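Local coordinates for neurotoxin (PDB 3N7L), which probably binds gangliosides on nerve-cell membranes, as the receptor-binding domain of a botulinum neurotoxin of serotype D/C, at residues Pro41-Leu46 / Asn202-Asp207; Ile94-Asn99 / Lys179-Gln184; Val232-Trp237 / Asp357-Gln362. All blocks are in the same frame, centred on the assembly; numbering follows the deposited sequence.

Contact 1 of 3, residues Pro41-Leu46 / Asn202-Asp207; sequences PFDFKL and NMWIRD
Phe44-Leu46 runs antiparallel to Asn202-Asp207, the strand directions 154° apart, with Lys45-Trp204 a non-hydrogen-bonded pair between the hydrogen-bonded pairs Phe44-Ile205 and Leu46-Met203. Each of the outer pairs exchanges two N-H...O hydrogen bonds, such as Leu46 N to Met203 O at 2.9 Å. On one face of the sheet the Phe44 ring is laid over the branch point of Ile205, whose CB comes 3.4 Å from Phe44 CZ near the rim of the ring. Phe44 CG sits between the backbone N and the carbonyl carbon (chi1 61°), which carries the ring across to the neighbouring strand. Farther along this face Leu46 CD2 meets the Met203 methyl CE at 4.0 Å. On the other face the extended Lys45 chain runs alongside the Trp204 indole, its CG above the five-membered ring and its CD 3.5 Å from Trp204 NE1. Asp43 approaches the same indole at its edge, OD1 lying in the ring plane 3.1 Å from Trp204 CD1, with the carboxylate turned 79° to the ring; Arg80 makes a cation-pi contact with this indole. Pro41, which follows a cis peptide bond, crosses Arg206 at about a right angle and sets CB 3.3 Å from Arg206 CD. Arg206 NE forms a salt bridge with Asp207 OD2, and Trp78 adds a cation-pi contact. The ladder joins strand 44-47 to strand 202-211 in one sheet of the concanavalin-like beta-sandwich, its Phe44-Ile205 face turned inward to strand 180-187, where Leu46 packs on Phe183 and Met203 on Met185.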
loop_
_atom_site.group_PDB
_atom_site.type_symbol
_atom_site.label_atom_id
_atom_site.label_comp_id
_atom_site.label_asym_id
_atom_site.label_seq_id
_atom_site.Cartn_x
_atom_site.Cartn_y
_atom_site.Cartn_z
ATOM N N PRO A 41 2.333 -11.925 3.133
ATOM C CA PRO A 41 3.356 -11.654 4.147
ATOM C C PRO A 41 3.141 -12.299 5.521
ATOM O O PRO A 41 3.749 -11.875 6.508
ATOM C CB PRO A 41 3.347 -10.136 4.218
ATOM C CG PRO A 41 1.872 -9.846 4.114
ATOM C CD PRO A 41 1.421 -10.773 2.996
ATOM N N PHE A 42 2.279 -13.312 5.585
ATOM C CA PHE A 42 2.006 -14.030 6.834
ATOM C C PHE A 42 1.560 -13.132 7.985
ATOM O O PHE A 42 1.927 -13.347 9.139
ATOM C CB PHE A 42 3.246 -14.817 7.270
ATOM C CG PHE A 42 3.865 -15.630 6.170
ATOM C CD1 PHE A 42 5.068 -15.239 5.595
ATOM C CD2 PHE A 42 3.239 -16.781 5.701
ATOM C CE1 PHE A 42 5.644 -15.982 4.567
ATOM C CE2 PHE A 42 3.806 -17.533 4.671
ATOM C CZ PHE A 42 5.010 -17.132 4.105
ATOM N N ASP A 43 0.758 -12.134 7.657
ATOM C CA ASP A 43 0.240 -11.184 8.633
ATOM C C ASP A 43 -0.827 -11.814 9.525
ATOM O O ASP A 43 -1.340 -12.897 9.231
ATOM C CB ASP A 43 -0.401 -10.034 7.880
ATOM C CG ASP A 43 -1.503 -10.516 6.950
ATOM O OD1 ASP A 43 -2.646 -10.700 7.417
ATOM O OD2 ASP A 43 -1.216 -10.748 5.756
ATOM N N PHE A 44 -1.138 -11.149 10.631
ATOM C CA PHE A 44 -2.216 -11.608 11.481
ATOM C C PHE A 44 -3.245 -10.481 11.418
ATOM O O PHE A 44 -2.884 -9.300 11.294
ATOM C CB PHE A 44 -1.750 -11.931 12.917
ATOM C CG PHE A 44 -1.170 -10.769 13.689
ATOM C CD1 PHE A 44 -1.993 -9.918 14.421
ATOM C CD2 PHE A 44 0.211 -10.598 13.775
ATOM C CE1 PHE A 44 -1.453 -8.920 15.237
ATOM C CE2 PHE A 44 0.765 -9.603 14.586
ATOM C CZ PHE A 44 -0.070 -8.763 15.321
ATOM N N LYS A 45 -4.520 -10.847 11.455
ATOM C CA LYS A 45 -5.593 -9.870 11.349
ATOM C C LYS A 45 -6.472 -9.756 12.592
ATOM O O LYS A 45 -6.874 -10.764 13.179
ATOM C CB LYS A 45 -6.455 -10.221 10.139
ATOM C CG LYS A 45 -7.622 -9.287 9.881
ATOM C CD LYS A 45 -8.526 -9.901 8.824
ATOM C CE LYS A 45 -9.708 -9.012 8.497
ATOM N NZ LYS A 45 -10.593 -9.666 7.494
ATOM N N LEU A 46 -6.759 -8.514 12.973
ATOM C CA LEU A 46 -7.594 -8.190 14.124
ATOM C C LEU A 46 -8.707 -7.257 13.662
ATOM O O LEU A 46 -8.581 -6.606 12.627
ATOM C CB LEU A 46 -6.767 -7.487 15.207
ATOM C CG LEU A 46 -5.910 -8.334 16.154
ATOM C CD1 LEU A 46 -4.986 -9.228 15.363
ATOM C CD2 LEU A 46 -5.109 -7.425 17.078
ATOM N N ASN A 202 -10.792 -3.207 10.343
ATOM C CA ASN A 202 -9.829 -4.292 10.492
ATOM C C ASN A 202 -8.411 -3.752 10.430
ATOM O O ASN A 202 -8.158 -2.677 9.880
ATOM C CB ASN A 202 -9.998 -5.350 9.400
ATOM C CG ASN A 202 -11.288 -6.124 9.538
ATOM O OD1 ASN A 202 -12.260 -5.864 8.834
ATOM N ND2 ASN A 202 -11.307 -7.078 10.457
ATOM N N MET A 203 -7.496 -4.523 11.000
ATOM C CA MET A 203 -6.092 -4.171 11.036
ATOM C C MET A 203 -5.266 -5.422 10.783
ATOM O O MET A 203 -5.584 -6.502 11.284
ATOM C CB MET A 203 -5.748 -3.583 12.404
ATOM C CG MET A 203 -4.268 -3.400 12.681
ATOM S SD MET A 203 -4.011 -2.579 14.281
ATOM C CE MET A 203 -4.352 -3.918 15.406
ATOM N N TRP A 204 -4.217 -5.269 9.985
ATOM C CA TRP A 204 -3.314 -6.369 9.669
ATOM C C TRP A 204 -1.925 -5.939 10.120
ATOM O O TRP A 204 -1.503 -4.824 9.835
ATOM C CB TRP A 204 -3.275 -6.633 8.163
ATOM C CG TRP A 204 -4.528 -7.208 7.577
ATOM C CD1 TRP A 204 -4.794 -8.527 7.333
ATOM C CD2 TRP A 204 -5.672 -6.479 7.133
ATOM N NE1 TRP A 204 -6.035 -8.661 6.757
ATOM C CE2 TRP A 204 -6.597 -7.417 6.624
ATOM C CE3 TRP A 204 -6.010 -5.118 7.115
ATOM C CZ2 TRP A 204 -7.839 -7.038 6.101
ATOM C CZ3 TRP A 204 -7.245 -4.741 6.594
ATOM C CH2 TRP A 204 -8.144 -5.700 6.094
ATOM N N ILE A 205 -1.221 -6.818 10.826
ATOM C CA ILE A 205 0.126 -6.509 11.285
ATOM C C ILE A 205 1.078 -7.575 10.783
ATOM O O ILE A 205 0.733 -8.753 10.721
ATOM C CB ILE A 205 0.219 -6.461 12.819
ATOM C CG1 ILE A 205 -0.588 -5.278 13.357
ATOM C CG2 ILE A 205 1.680 -6.366 13.246
ATOM C CD1 ILE A 205 -0.091 -3.928 12.880
ATOM N N ARG A 206 2.289 -7.157 10.451
ATOM C CA ARG A 206 3.283 -8.072 9.933
ATOM C C ARG A 206 4.682 -7.654 10.407
ATOM O O ARG A 206 5.016 -6.474 10.391
ATOM C CB ARG A 206 3.183 -8.051 8.403
ATOM C CG ARG A 206 4.325 -8.676 7.690
ATOM C CD ARG A 206 4.606 -7.953 6.397
ATOM N NE ARG A 206 6.031 -8.042 6.143
ATOM C CZ ARG A 206 6.645 -7.645 5.041
ATOM N NH1 ARG A 206 7.954 -7.794 4.971
ATOM N NH2 ARG A 206 5.976 -7.114 4.028
ATOM N N ASP A 207 5.478 -8.625 10.849
ATOM C CA ASP A 207 6.848 -8.390 11.315
ATOM C C ASP A 207 7.033 -7.224 12.292
ATOM O O ASP A 207 7.643 -6.210 11.962
ATOM C CB ASP A 207 7.780 -8.198 10.110
ATOM C CG ASP A 207 7.942 -9.470 9.288
ATOM O OD1 ASP A 207 8.372 -10.495 9.856
ATOM O OD2 ASP A 207 7.643 -9.452 8.075
#

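Contact 2 of 3, residues Ile94-Asn99 / Lys179-Gln184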
loop_
_atom_site.group_PDB
_atom_site.type_symbol
_atom_site.label_atom_id
_atom_site.label_comp_id
_atom_site.label_asym_id
_atom_site.label_seq_id
_atom_site.Cartn_x
_atom_site.Cartn_y
_atom_site.Cartn_z
ATOM N N ILE A 94 -2.031 -0.807 19.582
ATOM C CA ILE A 94 -0.860 -1.497 20.114
ATOM C C ILE A 94 -0.571 -0.743 21.402
ATOM O O ILE A 94 -0.118 0.404 21.371
ATOM C CB ILE A 94 0.352 -1.391 19.158
ATOM C CG1 ILE A 94 -0.039 -1.884 17.758
ATOM C CG2 ILE A 94 1.508 -2.246 19.683
ATOM C CD1 ILE A 94 1.059 -1.695 16.720
ATOM N N ASP A 95 -0.847 -1.388 22.531
ATOM C CA ASP A 95 -0.669 -0.743 23.824
ATOM C C ASP A 95 0.331 -1.412 24.750
ATOM O O ASP A 95 0.350 -2.636 24.888
ATOM C CB ASP A 95 -2.015 -0.667 24.548
ATOM C CG ASP A 95 -1.946 0.173 25.806
ATOM O OD1 ASP A 95 -1.888 1.417 25.682
ATOM O OD2 ASP A 95 -1.937 -0.406 26.915
ATOM N N SER A 96 1.153 -0.598 25.396
ATOM C CA SER A 96 2.136 -1.111 26.341
ATOM C C SER A 96 2.171 -0.163 27.540
ATOM O O SER A 96 3.214 0.377 27.906
ATOM C CB SER A 96 3.516 -1.215 25.682
ATOM O OG SER A 96 4.370 -2.066 26.432
ATOM N N VAL A 97 0.991 0.046 28.118
ATOM C CA VAL A 97 0.796 0.898 29.290
ATOM C C VAL A 97 0.213 -0.009 30.366
ATOM O O VAL A 97 -0.800 -0.664 30.137
ATOM C CB VAL A 97 -0.224 2.034 29.008
ATOM C CG1 VAL A 97 -0.620 2.715 30.308
ATOM C CG2 VAL A 97 0.376 3.051 28.052
ATOM N N LYS A 98 0.847 -0.055 31.535
ATOM C CA LYS A 98 0.357 -0.911 32.613
ATOM C C LYS A 98 -0.376 -0.153 33.721
ATOM O O LYS A 98 -1.554 -0.413 33.986
ATOM C CB LYS A 98 1.511 -1.724 33.211
ATOM C CG LYS A 98 1.124 -2.552 34.434
ATOM C CD LYS A 98 -0.077 -3.453 34.160
ATOM C CE LYS A 98 -0.636 -4.035 35.459
ATOM N NZ LYS A 98 -1.900 -4.803 35.250
ATOM N N ASN A 99 0.312 0.774 34.376
ATOM C CA ASN A 99 -0.314 1.549 35.444
ATOM C C ASN A 99 -0.284 3.017 35.064
ATOM O O ASN A 99 0.294 3.844 35.771
ATOM C CB ASN A 99 0.425 1.336 36.770
ATOM C CG ASN A 99 0.263 -0.079 37.306
ATOM O OD1 ASN A 99 -0.843 -0.507 37.634
ATOM N ND2 ASN A 99 1.370 -0.812 37.393
ATOM N N LYS A 179 6.406 -4.559 30.288
ATOM C CA LYS A 179 7.001 -5.637 29.514
ATOM C C LYS A 179 5.921 -6.373 28.731
ATOM O O LYS A 179 6.178 -7.403 28.114
ATOM C CB LYS A 179 7.770 -6.595 30.431
ATOM C CG LYS A 179 7.048 -6.993 31.703
ATOM C CD LYS A 179 5.861 -7.880 31.426
ATOM C CE LYS A 179 5.400 -8.552 32.699
ATOM N NZ LYS A 179 6.505 -9.351 33.294
ATOM N N THR A 180 4.708 -5.827 28.761
ATOM C CA THR A 180 3.582 -6.418 28.048
ATOM C C THR A 180 3.094 -5.510 26.924
ATOM O O THR A 180 2.934 -4.309 27.112
ATOM C CB THR A 180 2.394 -6.697 29.001
ATOM O OG1 THR A 180 2.763 -7.717 29.936
ATOM C CG2 THR A 180 1.170 -7.160 28.218
ATOM N N ILE A 181 2.874 -6.098 25.751
ATOM C CA ILE A 181 2.382 -5.358 24.593
ATOM C C ILE A 181 1.110 -6.054 24.129
ATOM O O ILE A 181 1.111 -7.255 23.849
ATOM C CB ILE A 181 3.406 -5.352 23.437
ATOM C CG1 ILE A 181 4.725 -4.751 23.916
ATOM C CG2 ILE A 181 2.865 -4.523 22.259
ATOM C CD1 ILE A 181 5.847 -4.891 22.923
ATOM N N THR A 182 0.023 -5.297 24.058
ATOM C CA THR A 182 -1.260 -5.846 23.654
ATOM C C THR A 182 -1.756 -5.284 22.325
ATOM O O THR A 182 -1.990 -4.077 22.196
ATOM C CB THR A 182 -2.331 -5.568 24.728
ATOM O OG1 THR A 182 -1.929 -6.163 25.971
ATOM C CG2 THR A 182 -3.672 -6.140 24.306
ATOM N N PHE A 183 -1.903 -6.171 21.344
ATOM C CA PHE A 183 -2.406 -5.808 20.021
ATOM C C PHE A 183 -3.914 -6.059 20.042
ATOM O O PHE A 183 -4.359 -7.204 20.133
ATOM C CB PHE A 183 -1.762 -6.684 18.939
ATOM C CG PHE A 183 -0.293 -6.425 18.731
ATOM C CD1 PHE A 183 0.150 -5.687 17.633
ATOM C CD2 PHE A 183 0.649 -6.935 19.620
ATOM C CE1 PHE A 183 1.509 -5.469 17.422
ATOM C CE2 PHE A 183 2.015 -6.720 19.416
ATOM C CZ PHE A 183 2.445 -5.987 18.317
ATOM N N GLN A 184 -4.699 -4.990 19.975
ATOM C CA GLN A 184 -6.149 -5.120 20.005
ATOM C C GLN A 184 -6.775 -3.777 19.677
ATOM O O GLN A 184 -6.330 -2.739 20.164
ATOM C CB GLN A 184 -6.607 -5.592 21.394
ATOM C CG GLN A 184 -8.117 -5.706 21.564
ATOM C CD GLN A 184 -8.516 -6.270 22.926
ATOM O OE1 GLN A 184 -8.166 -5.717 23.969
ATOM N NE2 GLN A 184 -9.253 -7.378 22.915
HETATM O O HOH W 1 0.787 -3.397 29.339
#
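Ile94 and Asp95 pair with Phe183 and Thr182 in a short antiparallel beta ladder, partly buried and toward the periphery of the N-terminal receptor-binding region, where the chain turns a corner at Ile94. Strand 180-187 also pairs with strand 55-59, and strand 95-97 with strand 102-108, which places the ladder inside a larger antiparallel sheet. Asp95 and Thr182 form the hydrogen-bonded pair: Asp95 N gives to Thr182 O at 2.9 Å, and Thr182 N returns a bond to Asp95 O, both almost straight at 172°. One residue on, the backbone exchange gives way to a side chain. Ser96 OG, anti to its own backbone N (chi1 -162°), donates to Thr180 O at 2.7 Å, arriving 44° out of the carbonyl plane. A water also donates to Thr180 O and, weakly, to Val97 O, past the last backbone pair. On the Asp95-Thr182 face, Asp95 OD2 takes a bond from Val97 N at 3.2 Å in an Asx turn, while OD1 is hydrogen-bonded to Ser104 OG. The opposite face, carrying Ile94 and Phe183, is apolar. Ile94 CG2 lies over the face of the Phe183 ring, 4.2 Å from its centroid, and touches Ile181 CG2 at 3.7 Å. Ile94 CG1 and CD1 run along the CD1-CE1 side of the ring, CG1 standing 3.8 Å from Phe183 CD1. Phe208 meets Phe183 edge-to-face, and Trp103 packs on Ile94, Ser96 and Ile181. A hydroxyl and a water thus prolong the polar link beyond the last paired amides, so Thr180 O is gripped twice, while buried hydrocarbon closes the other face.

Contact 3 of 3, residues Val232-Trp237 / Asp357-Gln362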
loop_
_atom_site.group_PDB
_atom_site.type_symbol
_atom_site.label_atom_id
_atom_site.label_comp_id
_atom_site.label_asym_id
_atom_site.label_seq_id
_atom_site.Cartn_x
_atom_site.Cartn_y
_atom_site.Cartn_z
ATOM N N VAL A 232 8.082 -7.957 -7.117
ATOM C CA VAL A 232 6.695 -8.380 -7.188
ATOM C C VAL A 232 5.879 -7.093 -7.225
ATOM O O VAL A 232 5.948 -6.281 -6.305
ATOM C CB VAL A 232 6.286 -9.223 -5.957
ATOM C CG1 VAL A 232 4.778 -9.484 -5.970
ATOM C CG2 VAL A 232 7.042 -10.552 -5.968
ATOM N N VAL A 233 5.132 -6.893 -8.305
ATOM C CA VAL A 233 4.312 -5.697 -8.443
ATOM C C VAL A 233 3.197 -5.761 -7.404
ATOM O O VAL A 233 2.726 -6.847 -7.059
ATOM C CB VAL A 233 3.700 -5.604 -9.860
ATOM C CG1 VAL A 233 2.870 -4.329 -9.993
ATOM C CG2 VAL A 233 4.810 -5.628 -10.907
ATOM N N LYS A 234 2.769 -4.606 -6.899
ATOM C CA LYS A 234 1.710 -4.605 -5.894
ATOM C C LYS A 234 0.447 -3.893 -6.385
ATOM O O LYS A 234 0.509 -3.024 -7.259
ATOM C CB LYS A 234 2.192 -3.917 -4.609
ATOM C CG LYS A 234 3.511 -4.435 -4.025
ATOM C CD LYS A 234 3.454 -5.917 -3.712
ATOM C CE LYS A 234 4.627 -6.334 -2.833
ATOM N NZ LYS A 234 5.931 -5.897 -3.401
ATOM N N ASP A 235 -0.697 -4.273 -5.821
ATOM C CA ASP A 235 -1.945 -3.614 -6.168
ATOM C C ASP A 235 -1.981 -2.323 -5.338
ATOM O O ASP A 235 -1.052 -2.059 -4.568
ATOM C CB ASP A 235 -3.158 -4.529 -5.902
ATOM C CG ASP A 235 -3.438 -4.771 -4.423
ATOM O OD1 ASP A 235 -4.246 -5.685 -4.152
ATOM O OD2 ASP A 235 -2.890 -4.073 -3.546
ATOM N N TYR A 236 -3.028 -1.521 -5.494
ATOM C CA TYR A 236 -3.119 -0.237 -4.796
ATOM C C TYR A 236 -3.005 -0.277 -3.268
ATOM O O TYR A 236 -2.518 0.675 -2.651
ATOM C CB TYR A 236 -4.418 0.474 -5.199
ATOM C CG TYR A 236 -4.485 1.942 -4.824
ATOM C CD1 TYR A 236 -3.543 2.851 -5.304
ATOM C CD2 TYR A 236 -5.525 2.430 -4.032
ATOM C CE1 TYR A 236 -3.635 4.210 -5.015
ATOM C CE2 TYR A 236 -5.628 3.789 -3.735
ATOM C CZ TYR A 236 -4.682 4.671 -4.230
ATOM O OH TYR A 236 -4.786 6.013 -3.958
ATOM N N TRP A 237 -3.446 -1.370 -2.655
ATOM C CA TRP A 237 -3.399 -1.477 -1.199
ATOM C C TRP A 237 -2.097 -2.106 -0.701
ATOM O O TRP A 237 -1.889 -2.239 0.504
ATOM C CB TRP A 237 -4.599 -2.289 -0.698
ATOM C CG TRP A 237 -5.936 -1.777 -1.197
ATOM C CD1 TRP A 237 -6.936 -2.517 -1.764
ATOM C CD2 TRP A 237 -6.413 -0.425 -1.157
ATOM N NE1 TRP A 237 -8.004 -1.710 -2.082
ATOM C CE2 TRP A 237 -7.711 -0.423 -1.719
ATOM C CE3 TRP A 237 -5.870 0.785 -0.701
ATOM C CZ2 TRP A 237 -8.477 0.745 -1.837
ATOM C CZ3 TRP A 237 -6.633 1.947 -0.818
ATOM C CH2 TRP A 237 -7.923 1.915 -1.383
ATOM N N ASP A 357 3.745 7.791 -1.716
ATOM C CA ASP A 357 2.299 7.899 -1.875
ATOM C C ASP A 357 1.530 6.718 -2.448
ATOM O O ASP A 357 0.320 6.620 -2.229
ATOM C CB ASP A 357 1.946 9.129 -2.719
ATOM C CG ASP A 357 2.235 10.439 -2.007
ATOM O OD1 ASP A 357 1.937 10.552 -0.797
ATOM O OD2 ASP A 357 2.745 11.364 -2.671
ATOM N N TYR A 358 2.191 5.824 -3.177
ATOM C CA TYR A 358 1.446 4.714 -3.763
ATOM C C TYR A 358 2.263 3.564 -4.327
ATOM O O TYR A 358 3.458 3.697 -4.597
ATOM C CB TYR A 358 0.555 5.245 -4.891
ATOM C CG TYR A 358 1.318 6.098 -5.884
ATOM C CD1 TYR A 358 1.245 7.494 -5.836
ATOM C CD2 TYR A 358 2.166 5.515 -6.831
ATOM C CE1 TYR A 358 2.001 8.286 -6.703
ATOM C CE2 TYR A 358 2.927 6.294 -7.704
ATOM C CZ TYR A 358 2.840 7.678 -7.634
ATOM O OH TYR A 358 3.590 8.451 -8.486
ATOM N N TYR A 359 1.573 2.441 -4.506
ATOM C CA TYR A 359 2.127 1.231 -5.105
ATOM C C TYR A 359 1.646 1.323 -6.549
ATOM O O TYR A 359 0.436 1.321 -6.803
ATOM C CB TYR A 359 1.521 -0.021 -4.463
ATOM C CG TYR A 359 1.883 -0.195 -3.012
ATOM C CD1 TYR A 359 3.139 -0.671 -2.646
ATOM C CD2 TYR A 359 0.977 0.135 -2.000
ATOM C CE1 TYR A 359 3.490 -0.819 -1.306
ATOM C CE2 TYR A 359 1.319 -0.008 -0.655
ATOM C CZ TYR A 359 2.578 -0.485 -0.319
ATOM O OH TYR A 359 2.935 -0.631 1.001
ATOM N N ALA A 360 2.573 1.413 -7.495
ATOM C CA ALA A 360 2.176 1.524 -8.892
ATOM C C ALA A 360 3.091 0.750 -9.822
ATOM O O ALA A 360 3.885 -0.089 -9.389
ATOM C CB ALA A 360 2.130 2.997 -9.306
ATOM N N SER A 361 2.969 1.037 -11.110
ATOM C CA SER A 361 3.777 0.363 -12.099
ATOM C C SER A 361 3.853 1.169 -13.372
ATOM O O SER A 361 3.068 2.092 -13.595
ATOM C CB SER A 361 3.171 -1.005 -12.418
ATOM O OG SER A 361 1.884 -0.850 -13.008
ATOM N N GLN A 362 4.825 0.816 -14.196
ATOM C CA GLN A 362 4.993 1.438 -15.487
ATOM C C GLN A 362 4.819 0.304 -16.483
ATOM O O GLN A 362 5.210 -0.836 -16.216
ATOM C CB GLN A 362 6.364 2.100 -15.610
ATOM C CG GLN A 362 6.384 3.503 -15.013
ATOM C CD GLN A 362 7.699 4.230 -15.241
ATOM O OE1 GLN A 362 7.715 5.413 -15.583
ATOM N NE2 GLN A 362 8.804 3.529 -15.042
HETATM O O HOH W 2 -1.075 -0.796 -8.075
HETATM O O HOH W 3 4.114 -2.132 -7.446
HETATM O O HOH W 4 -1.052 2.789 -3.424
#
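Tyr359 lays its side chain along the backbone of Asp235-Trp237 and against the base of Lys234. Its CB lies 3.3 Å from Asp235 O, and Tyr236 O approaches the ring at its edge, 3.6 Å from Tyr359 CD2. Lys234 crosses the tyrosine with the base of its chain, CB being 3.9 Å from Tyr359 CD1. Beyond this the lysine curls back, bent at chi2 (-58°) and chi4, and its NZ donates to Val232 O at 2.9 Å within its own loop. At the far tip, Tyr359 OH is hydrogen-bonded to the backbone O of Trp142, which lies in the N-terminal receptor-binding region. Tyr236 CE1 touches Tyr358 CB loosely, and Lys141 makes a cation-pi contact with the Tyr236 ring. At the other end Val233 CG1 meets Ser361 CB at 4.1 Å, while Ser361 OG is bonded to Trp417 O. The two backbones make no direct hydrogen bond; three waters bridge them: one joins Lys234 N to Ala360 O, one donates to both Lys234 O and Tyr359 O, and a third gives to Tyr236 O at 2.7 Å and accepts from Tyr359 N. Buried peptide groups are therefore satisfied through solvent in place of a sheet ladder, and the loop is held to strand 359-366 by bridging waters and by the Tyr359 side chain, with lighter apolar contacts at either end.

In the fold
Contacts 1 and 2 share one apolar interior in the N-terminal receptor-binding region: Phe44, Leu46 and Ile205 of contact 1 meet Phe183 of contact 2, although the centres are about 17 Å apart. Contact 1 joins strands of one sheet (44-47 with 202-211), contact 2 strands of the other (95-97 with 180-187). Contact 1 is the more buried and rests on a regular ladder; contact 2, nearer the periphery, hands over to a serine hydroxyl and a water. Contact 3, also buried, joins a C-terminal loop to strand 359-366 through three waters. It does not touch contact 1, yet Trp142 of the N-terminal region touches Asp43 and Trp204 and takes a hydrogen bond from Tyr359, relating the two regions.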